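PDB 2QNU: uncharacterized protein PA0076 from Pseudomonas aeruginosa PAO1, which is of unknown function but, as a TagF family member, is probably associated with the type VI secretion system. Local coordinates for residues 37-42 and 202-207; 50-55 and 84-89; 73-78 and 110-115. All coordinates share one frame; numbering follows the deposited sequence.

Met37 ties contact 1 directly to contact 2: its SE lies 3.8 Å from Tyr52 CE2 and 3.8 Å from Pro88 CD, and the two centres are about 13 Å apart. Helices 23-44 and 48-53, consecutive in the chain, supply one segment each. Contact 2 runs on into contact 3, about 17 Å away centre to centre, where Leu89 N lies 2.9 Å from Met77 O in a probable hydrogen bond and Pro78 leans on Tyr52 and Ser55. Contacts 1 and 3 do not touch; their nearest atoms are about 7 Å apart and their centres about 22 Å. The series thus leads from the turn at 202-207, across two helices, to the central antiparallel sheet.

Contact 1 of 3, residues 37-42 and 202-207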
loop_
_atom_site.group_PDB
_atom_site.type_symbol
_atom_site.label_atom_id
_atom_site.label_comp_id
_atom_site.label_asym_id
_atom_site.label_seq_id
_atom_site.Cartn_x
_atom_site.Cartn_y
_atom_site.Cartn_z
HETATM N N MSE B 37 -23.533 -6.651 14.342
HETATM C CA MSE B 37 -23.897 -7.287 15.594
HETATM C C MSE B 37 -24.974 -8.314 15.269
HETATM O O MSE B 37 -24.838 -9.477 15.571
HETATM C CB MSE B 37 -24.428 -6.252 16.605
HETATM C CG MSE B 37 -23.361 -5.302 17.219
HETATM SE SE MSE B 37 -22.117 -6.236 18.520
HETATM C CE MSE B 37 -23.465 -6.188 19.958
ATOM N N ARG B 38 -26.010 -7.855 14.587
ATOM C CA ARG B 38 -27.125 -8.685 14.133
ATOM C C ARG B 38 -26.642 -9.835 13.248
ATOM O O ARG B 38 -27.016 -10.981 13.489
ATOM C CB ARG B 38 -28.125 -7.783 13.452
ATOM C CG ARG B 38 -29.442 -8.418 13.003
ATOM C CD ARG B 38 -30.334 -8.842 14.207
ATOM N NE ARG B 38 -30.153 -10.272 14.456
ATOM C CZ ARG B 38 -30.061 -10.840 15.652
ATOM N NH1 ARG B 38 -30.177 -10.135 16.787
ATOM N NH2 ARG B 38 -29.875 -12.150 15.719
ATOM N N ALA B 39 -25.787 -9.597 12.258
ATOM C CA ALA B 39 -25.324 -10.729 11.434
ATOM C C ALA B 39 -24.475 -11.722 12.232
ATOM O O ALA B 39 -24.674 -12.917 12.124
ATOM C CB ALA B 39 -24.549 -10.257 10.200
ATOM N N SER B 40 -23.533 -11.229 13.045
ATOM C CA SER B 40 -22.697 -12.126 13.913
ATOM C C SER B 40 -23.604 -12.941 14.840
ATOM O O SER B 40 -23.453 -14.155 14.948
ATOM C CB SER B 40 -21.679 -11.321 14.703
ATOM O OG SER B 40 -22.380 -10.410 15.547
ATOM N N GLN B 41 -24.597 -12.288 15.439
ATOM C CA GLN B 41 -25.599 -12.982 16.243
ATOM C C GLN B 41 -26.346 -14.086 15.481
ATOM O O GLN B 41 -26.487 -15.176 15.989
ATOM C CB GLN B 41 -26.582 -11.986 16.888
ATOM C CG GLN B 41 -25.887 -11.185 18.018
ATOM C CD GLN B 41 -26.645 -9.945 18.483
ATOM O OE1 GLN B 41 -27.719 -9.633 18.001
ATOM N NE2 GLN B 41 -26.052 -9.210 19.427
ATOM N N ASP B 42 -26.827 -13.808 14.277
ATOM C CA ASP B 42 -27.528 -14.832 13.495
ATOM C C ASP B 42 -26.604 -16.013 13.144
ATOM O O ASP B 42 -27.034 -17.174 13.124
ATOM C CB ASP B 42 -28.039 -14.279 12.173
ATOM C CG ASP B 42 -29.183 -13.352 12.320
ATOM O OD1 ASP B 42 -29.811 -13.290 13.375
ATOM O OD2 ASP B 42 -29.485 -12.679 11.318
ATOM N N PRO B 202 -15.903 -3.535 6.587
ATOM C CA PRO B 202 -16.237 -4.962 6.614
ATOM C C PRO B 202 -17.734 -5.170 6.301
ATOM O O PRO B 202 -18.595 -4.480 6.809
ATOM C CB PRO B 202 -15.866 -5.389 8.020
ATOM C CG PRO B 202 -14.912 -4.306 8.506
ATOM C CD PRO B 202 -15.242 -3.065 7.818
ATOM N N PRO B 203 -18.026 -6.076 5.382
ATOM C CA PRO B 203 -19.429 -6.441 5.199
ATOM C C PRO B 203 -20.004 -7.058 6.487
ATOM O O PRO B 203 -19.262 -7.706 7.257
ATOM C CB PRO B 203 -19.412 -7.453 4.059
ATOM C CG PRO B 203 -18.079 -7.885 3.916
ATOM C CD PRO B 203 -17.119 -6.821 4.496
ATOM N N ALA B 204 -21.296 -6.855 6.700
ATOM C CA ALA B 204 -21.956 -7.304 7.934
ATOM C C ALA B 204 -21.670 -8.789 8.227
ATOM O O ALA B 204 -21.319 -9.115 9.328
ATOM C CB ALA B 204 -23.411 -7.030 7.896
ATOM N N PRO B 205 -21.787 -9.675 7.229
ATOM C CA PRO B 205 -21.455 -11.088 7.514
ATOM C C PRO B 205 -20.003 -11.339 7.838
ATOM O O PRO B 205 -19.657 -12.459 8.173
ATOM C CB PRO B 205 -21.850 -11.819 6.226
ATOM C CG PRO B 205 -22.813 -10.830 5.493
ATOM C CD PRO B 205 -22.291 -9.491 5.846
ATOM N N ALA B 206 -19.153 -10.344 7.674
ATOM C CA ALA B 206 -17.730 -10.431 8.093
ATOM C C ALA B 206 -17.474 -9.970 9.524
ATOM O O ALA B 206 -16.396 -10.256 10.097
ATOM C CB ALA B 206 -16.818 -9.626 7.139
ATOM N N PHE B 207 -18.439 -9.246 10.095
ATOM C CA PHE B 207 -18.333 -8.834 11.522
ATOM C C PHE B 207 -17.851 -9.917 12.525
ATOM O O PHE B 207 -16.897 -9.693 13.324
ATOM C CB PHE B 207 -19.633 -8.250 12.028
ATOM C CG PHE B 207 -19.449 -7.410 13.284
ATOM C CD1 PHE B 207 -18.983 -6.094 13.205
ATOM C CD2 PHE B 207 -19.708 -7.944 14.534
ATOM C CE1 PHE B 207 -18.839 -5.341 14.336
ATOM C CE2 PHE B 207 -19.535 -7.194 15.669
ATOM C CZ PHE B 207 -19.095 -5.892 15.580
#
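Phe207 reaches from the 202-207 turn to Met37 and Ser40 on the helix. Its CB starts out toward helix 23-44, and chi1 of -161° sets CG anti to the backbone N, beside the carbonyl carbon. On the ring, CD2 meets Ser40 first, lying 3.8 Å from Ser40 OG and 3.9 Å from Ser40 CB, with the hydroxyl oblique to the ring. One atom further out, CE2 comes to 4.0 Å from the selenium of Met37, a selenomethionine whose chain is bent at both chi2 and chi3. The selenium sits 59° off the ring normal, an oblique Met-aromatic contact. Higher up the same residue, Met37 N stands above one face, offset toward the rim, and Leu33 of the same helix also touches the ring.

The contact joins helix 23-44 to the connection between strand 194-199 and helix 209-212, where the chain makes a tight turn with Phe207 N bonded to Ala204 O at 3.0 Å. Ala39 CB packs against the side of that same carbonyl, 3.5 Å from Ala204 O, and the methyl groups of Ala39 and Ala204 meet at 4.1 Å. Two small residues thereby let the turn's backbone come close to the helix. Ser40 OG turns back to its own helix, 2.6 Å from Met37 O and with Gly36 O also within reach of its one proton, while Trp48 NE1 gives it a weak bond.

Contact 2 of 3, residues 50-55 and 84-89; sequences DAYLTS and GRYFPL
Tyr52, whose ring lies against Tyr86, has its carbonyl oxygen gripped twice by Ser55: OG donates to Tyr52 O over 2.6 Å and Ser55 N over 3.3 Å, both from the same face of the carbonyl plane. Thr54, where the chain leaves helical geometry, likewise sends OG1 back to Asp50 O at 2.9 Å. Between them, the two hydroxyls take up carbonyl oxygens at the C-terminal end of helix 48-53.

From there Tyr52 extends toward the loop before strand 89-95, CG anti to the backbone N (chi1 176°). Its CE1 is 3.6 Å from Tyr86 CD1 and also touches Tyr86 CB. The ring planes are turned 77° against each other, but the approach is oblique. On the other flank, Pro88 CG lies at the edge of the Tyr52 ring, near its plane. Leu53 adds its CD1, 4.0 Å from Tyr86 CE1, and Gly84 O stands above one face of the Tyr86 ring, offset toward the rim.

At the end of Tyr52, OH rests 3.2 Å from Phe87 C. Its bond goes to Ser79 O, while Trp48 stacks on the ring. Since Tyr52 is buried, this division of labour matters: across the contact the ring carbons of Tyr52 give apolar packing between Tyr86 and Pro88, while its OH lies against the Phe87 backbone without bonding to it. The buried hydroxyl is satisfied by its bond to Ser79 O, so none is needed from the 84-89 backbone.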
loop_
_atom_site.group_PDB
_atom_site.type_symbol
_atom_site.label_atom_id
_atom_site.label_comp_id
_atom_site.label_asym_id
_atom_site.label_seq_id
_atom_site.Cartn_x
_atom_site.Cartn_y
_atom_site.Cartn_z
ATOM N N ASP B 50 -20.241 -15.689 24.203
ATOM C CA ASP B 50 -18.901 -16.125 24.573
ATOM C C ASP B 50 -17.820 -15.577 23.685
ATOM O O ASP B 50 -16.749 -15.131 24.163
ATOM C CB ASP B 50 -18.849 -17.655 24.505
ATOM C CG ASP B 50 -19.722 -18.331 25.611
ATOM O OD1 ASP B 50 -20.317 -17.619 26.475
ATOM O OD2 ASP B 50 -19.849 -19.586 25.589
ATOM N N ALA B 51 -18.080 -15.623 22.385
ATOM C CA ALA B 51 -17.145 -15.020 21.388
ATOM C C ALA B 51 -16.954 -13.514 21.576
ATOM O O ALA B 51 -15.807 -13.011 21.606
ATOM C CB ALA B 51 -17.670 -15.313 19.966
ATOM N N TYR B 52 -18.073 -12.809 21.668
ATOM C CA TYR B 52 -18.140 -11.364 21.836
ATOM C C TYR B 52 -17.369 -10.882 23.089
ATOM O O TYR B 52 -16.532 -9.958 23.026
ATOM C CB TYR B 52 -19.593 -10.926 21.940
ATOM C CG TYR B 52 -19.844 -9.413 22.210
ATOM C CD1 TYR B 52 -20.293 -8.960 23.470
ATOM C CD2 TYR B 52 -19.667 -8.446 21.208
ATOM C CE1 TYR B 52 -20.560 -7.601 23.729
ATOM C CE2 TYR B 52 -19.925 -7.088 21.463
ATOM C CZ TYR B 52 -20.379 -6.675 22.715
ATOM O OH TYR B 52 -20.669 -5.371 22.946
ATOM N N LEU B 53 -17.689 -11.508 24.209
ATOM C CA LEU B 53 -17.120 -11.134 25.538
ATOM C C LEU B 53 -15.641 -11.291 25.622
ATOM O O LEU B 53 -14.988 -10.522 26.332
ATOM C CB LEU B 53 -17.728 -12.015 26.576
ATOM C CG LEU B 53 -18.937 -11.513 27.323
ATOM C CD1 LEU B 53 -19.713 -10.397 26.755
ATOM C CD2 LEU B 53 -19.805 -12.720 27.613
ATOM N N THR B 54 -15.081 -12.253 24.899
ATOM C CA THR B 54 -13.652 -12.458 24.974
ATOM C C THR B 54 -12.886 -12.033 23.738
ATOM O O THR B 54 -11.732 -12.455 23.570
ATOM C CB THR B 54 -13.351 -13.927 25.179
ATOM O OG1 THR B 54 -13.932 -14.652 24.084
ATOM C CG2 THR B 54 -13.937 -14.415 26.522
ATOM N N SER B 55 -13.550 -11.302 22.827
ATOM C CA SER B 55 -12.982 -10.903 21.579
ATOM C C SER B 55 -12.027 -9.710 21.815
ATOM O O SER B 55 -12.137 -9.001 22.830
ATOM C CB SER B 55 -14.081 -10.509 20.591
ATOM O OG SER B 55 -14.872 -9.466 21.115
ATOM N N GLY B 84 -27.509 -4.230 31.111
ATOM C CA GLY B 84 -27.149 -5.554 30.595
ATOM C C GLY B 84 -27.262 -5.797 29.089
ATOM O O GLY B 84 -27.106 -6.925 28.607
ATOM N N ARG B 85 -27.517 -4.742 28.320
ATOM C CA ARG B 85 -27.602 -4.865 26.863
ATOM C C ARG B 85 -26.219 -4.665 26.233
ATOM O O ARG B 85 -25.419 -3.870 26.741
ATOM C CB ARG B 85 -28.642 -3.884 26.348
ATOM C CG ARG B 85 -29.981 -4.081 27.057
ATOM C CD ARG B 85 -30.983 -2.945 26.863
ATOM N NE ARG B 85 -30.470 -1.643 27.275
ATOM C CZ ARG B 85 -31.192 -0.529 27.262
ATOM N NH1 ARG B 85 -32.479 -0.544 26.925
ATOM N NH2 ARG B 85 -30.634 0.617 27.589
ATOM N N TYR B 86 -25.920 -5.429 25.177
ATOM C CA TYR B 86 -24.592 -5.443 24.530
ATOM C C TYR B 86 -24.421 -4.463 23.352
ATOM O O TYR B 86 -25.208 -4.469 22.410
ATOM C CB TYR B 86 -24.273 -6.877 24.091
ATOM C CG TYR B 86 -24.276 -7.806 25.268
ATOM C CD1 TYR B 86 -23.237 -7.743 26.193
ATOM C CD2 TYR B 86 -25.344 -8.704 25.502
ATOM C CE1 TYR B 86 -23.211 -8.542 27.298
ATOM C CE2 TYR B 86 -25.337 -9.511 26.607
ATOM C CZ TYR B 86 -24.259 -9.428 27.513
ATOM O OH TYR B 86 -24.175 -10.191 28.646
ATOM N N PHE B 87 -23.388 -3.611 23.411
ATOM C CA PHE B 87 -22.956 -2.817 22.278
ATOM C C PHE B 87 -21.531 -2.369 22.469
ATOM O O PHE B 87 -21.147 -2.040 23.587
ATOM C CB PHE B 87 -23.828 -1.573 22.126
ATOM C CG PHE B 87 -23.843 -1.040 20.768
ATOM C CD1 PHE B 87 -24.653 -1.637 19.779
ATOM C CD2 PHE B 87 -23.037 0.077 20.409
ATOM C CE1 PHE B 87 -24.671 -1.122 18.510
ATOM C CE2 PHE B 87 -23.078 0.581 19.144
ATOM C CZ PHE B 87 -23.881 -0.024 18.193
ATOM N N PRO B 88 -20.704 -2.378 21.394
ATOM C CA PRO B 88 -19.319 -1.938 21.580
ATOM C C PRO B 88 -19.166 -0.510 22.069
ATOM O O PRO B 88 -20.063 0.290 21.970
ATOM C CB PRO B 88 -18.723 -2.072 20.178
ATOM C CG PRO B 88 -19.460 -3.132 19.570
ATOM C CD PRO B 88 -20.894 -2.972 20.064
ATOM N N LEU B 89 -18.000 -0.223 22.601
ATOM C CA LEU B 89 -17.630 1.157 22.983
ATOM C C LEU B 89 -16.450 1.535 22.110
ATOM O O LEU B 89 -15.462 0.809 21.999
ATOM C CB LEU B 89 -17.196 1.203 24.441
ATOM C CG LEU B 89 -16.682 2.554 25.016
ATOM C CD1 LEU B 89 -17.779 3.572 25.012
ATOM C CD2 LEU B 89 -16.245 2.314 26.422
#

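Contact 3 of 3, residues 73-78 and 110-115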
loop_
_atom_site.group_PDB
_atom_site.type_symbol
_atom_site.label_atom_id
_atom_site.label_comp_id
_atom_site.label_asym_id
_atom_site.label_seq_id
_atom_site.Cartn_x
_atom_site.Cartn_y
_atom_site.Cartn_z
ATOM N N THR B 73 -9.761 7.238 12.933
ATOM C CA THR B 73 -8.894 6.285 13.612
ATOM C C THR B 73 -9.334 6.130 15.075
ATOM O O THR B 73 -9.982 7.007 15.631
ATOM C CB THR B 73 -7.444 6.696 13.534
ATOM O OG1 THR B 73 -6.621 5.623 13.979
ATOM C CG2 THR B 73 -7.161 7.932 14.358
ATOM N N GLY B 74 -9.028 4.973 15.657
ATOM C CA GLY B 74 -9.481 4.716 17.007
ATOM C C GLY B 74 -9.328 3.294 17.459
ATOM O O GLY B 74 -8.523 2.539 16.916
ATOM N N VAL B 75 -10.069 2.976 18.506
ATOM C CA VAL B 75 -10.109 1.624 19.043
ATOM C C VAL B 75 -11.547 1.291 19.418
ATOM O O VAL B 75 -12.260 2.136 19.897
ATOM C CB VAL B 75 -9.184 1.424 20.258
ATOM C CG1 VAL B 75 -9.162 -0.072 20.664
ATOM C CG2 VAL B 75 -7.770 1.909 19.982
ATOM N N VAL B 76 -11.975 0.064 19.150
ATOM C CA VAL B 76 -13.322 -0.361 19.527
ATOM C C VAL B 76 -13.199 -1.612 20.388
ATOM O O VAL B 76 -12.332 -2.453 20.146
ATOM C CB VAL B 76 -14.257 -0.666 18.332
ATOM C CG1 VAL B 76 -13.641 -1.643 17.329
ATOM C CG2 VAL B 76 -15.589 -1.231 18.812
HETATM N N MSE B 77 -14.037 -1.687 21.430
HETATM C CA MSE B 77 -14.048 -2.797 22.404
HETATM C C MSE B 77 -15.446 -3.314 22.680
HETATM O O MSE B 77 -16.326 -2.527 22.862
HETATM C CB MSE B 77 -13.495 -2.258 23.748
HETATM C CG MSE B 77 -13.444 -3.341 24.856
HETATM SE SE MSE B 77 -12.960 -2.549 26.650
HETATM C CE MSE B 77 -14.635 -1.767 27.032
ATOM N N PRO B 78 -15.640 -4.638 22.790
ATOM C CA PRO B 78 -16.954 -5.140 23.232
ATOM C C PRO B 78 -17.355 -4.544 24.592
ATOM O O PRO B 78 -16.514 -4.412 25.483
ATOM C CB PRO B 78 -16.757 -6.660 23.354
ATOM C CG PRO B 78 -15.554 -6.943 22.519
ATOM C CD PRO B 78 -14.693 -5.734 22.496
ATOM N N GLY B 110 1.799 4.095 20.731
ATOM C CA GLY B 110 1.521 4.791 21.990
ATOM C C GLY B 110 0.130 5.350 22.172
ATOM O O GLY B 110 -0.504 5.117 23.230
ATOM N N TRP B 111 -0.352 6.108 21.169
ATOM C CA TRP B 111 -1.707 6.692 21.226
ATOM C C TRP B 111 -2.772 5.576 21.408
ATOM O O TRP B 111 -3.669 5.648 22.230
ATOM C CB TRP B 111 -1.987 7.480 19.934
ATOM C CG TRP B 111 -3.251 8.255 19.985
ATOM C CD1 TRP B 111 -3.476 9.455 20.642
ATOM C CD2 TRP B 111 -4.502 7.864 19.414
ATOM N NE1 TRP B 111 -4.779 9.829 20.472
ATOM C CE2 TRP B 111 -5.428 8.878 19.716
ATOM C CE3 TRP B 111 -4.922 6.759 18.648
ATOM C CZ2 TRP B 111 -6.753 8.806 19.309
ATOM C CZ3 TRP B 111 -6.233 6.695 18.221
ATOM C CH2 TRP B 111 -7.134 7.712 18.551
ATOM N N PHE B 112 -2.638 4.546 20.596
ATOM C CA PHE B 112 -3.546 3.394 20.624
ATOM C C PHE B 112 -3.566 2.613 22.002
ATOM O O PHE B 112 -4.621 2.181 22.523
ATOM C CB PHE B 112 -3.180 2.489 19.448
ATOM C CG PHE B 112 -3.505 3.116 18.087
ATOM C CD1 PHE B 112 -4.805 3.145 17.627
ATOM C CD2 PHE B 112 -2.511 3.698 17.303
ATOM C CE1 PHE B 112 -5.149 3.774 16.385
ATOM C CE2 PHE B 112 -2.822 4.345 16.062
ATOM C CZ PHE B 112 -4.132 4.360 15.605
ATOM N N GLU B 113 -2.380 2.428 22.543
ATOM C CA GLU B 113 -2.221 1.832 23.872
ATOM C C GLU B 113 -2.889 2.707 24.945
ATOM O O GLU B 113 -3.642 2.195 25.788
ATOM C CB GLU B 113 -0.743 1.631 24.138
ATOM C CG GLU B 113 -0.209 0.477 23.331
ATOM C CD GLU B 113 1.301 0.325 23.362
ATOM O OE1 GLU B 113 1.993 1.155 23.952
ATOM O OE2 GLU B 113 1.800 -0.620 22.754
ATOM N N GLN B 114 -2.704 4.021 24.852
ATOM C CA GLN B 114 -3.399 4.939 25.749
ATOM C C GLN B 114 -4.896 4.847 25.565
ATOM O O GLN B 114 -5.623 4.898 26.525
ATOM C CB GLN B 114 -3.028 6.419 25.530
ATOM C CG GLN B 114 -1.552 6.718 25.576
ATOM C CD GLN B 114 -1.204 8.222 25.324
ATOM O OE1 GLN B 114 -1.958 9.134 25.732
ATOM N NE2 GLN B 114 -0.032 8.469 24.684
ATOM N N VAL B 115 -5.384 4.778 24.326
ATOM C CA VAL B 115 -6.803 4.683 24.123
ATOM C C VAL B 115 -7.308 3.364 24.692
ATOM O O VAL B 115 -8.357 3.341 25.318
ATOM C CB VAL B 115 -7.235 4.791 22.625
ATOM C CG1 VAL B 115 -8.678 4.407 22.501
ATOM C CG2 VAL B 115 -7.017 6.205 22.125
#
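The apolar part of the contact begins with Val75 and Val115, whose side chains slide past each other in opposite directions. Val75 CG2 lies 3.7 Å from Val115 CG1, and the same methyl reaches Phe112 CD1 at 4.0 Å. Leu119, further along the helix, also touches Val75. Thr73 and Trp111 meet tip to tip, with Thr73 CG2 opposite CZ3 and CH2 of the indole. Beside them, Gly74 CA lies at the indole edge, near its plane, 4.0 Å from CZ3.

Oxygen against aromatic edge is the second kind of interaction. Thr73 and Phe112 cross at about a right angle, and Thr73 OG1 lies in the plane of the ring, 3.2 Å from CZ. It gets there by standing anti to the backbone N (chi1 -169°). Gly74 O is also at the ring's edge, 3.6 Å from CE1. Two oxygens facing ring hydrogens would be expected to interact favourably with the positive rim of the phenyl group. No hydrogen bond crosses between strand and helix: Thr73 OG1 has its bond with Phe60 O, and Gly74 is joined to Phe60 through the backbone, both on the neighbouring strand 58-62.

Within the helix the aromatic groups brace one another. Trp111 CE3 sits 3.6 Å above the centre of the Phe112 ring, and Val115 CG2 lies over a face of the indole. Trp111 NE1 bonds to Pro140 O, and Trp184 meets Phe112 edge-to-face.

All six touching residues are buried. The axes of strand 73-77 and helix 110-115 pass 8.3 Å apart with a crossing angle of -33°, and 71-77 lies between strands 58-62 and 89-95: a helix laid on the face of an antiparallel sheet, its large side chains filling the interface, as in layered alpha/beta folds.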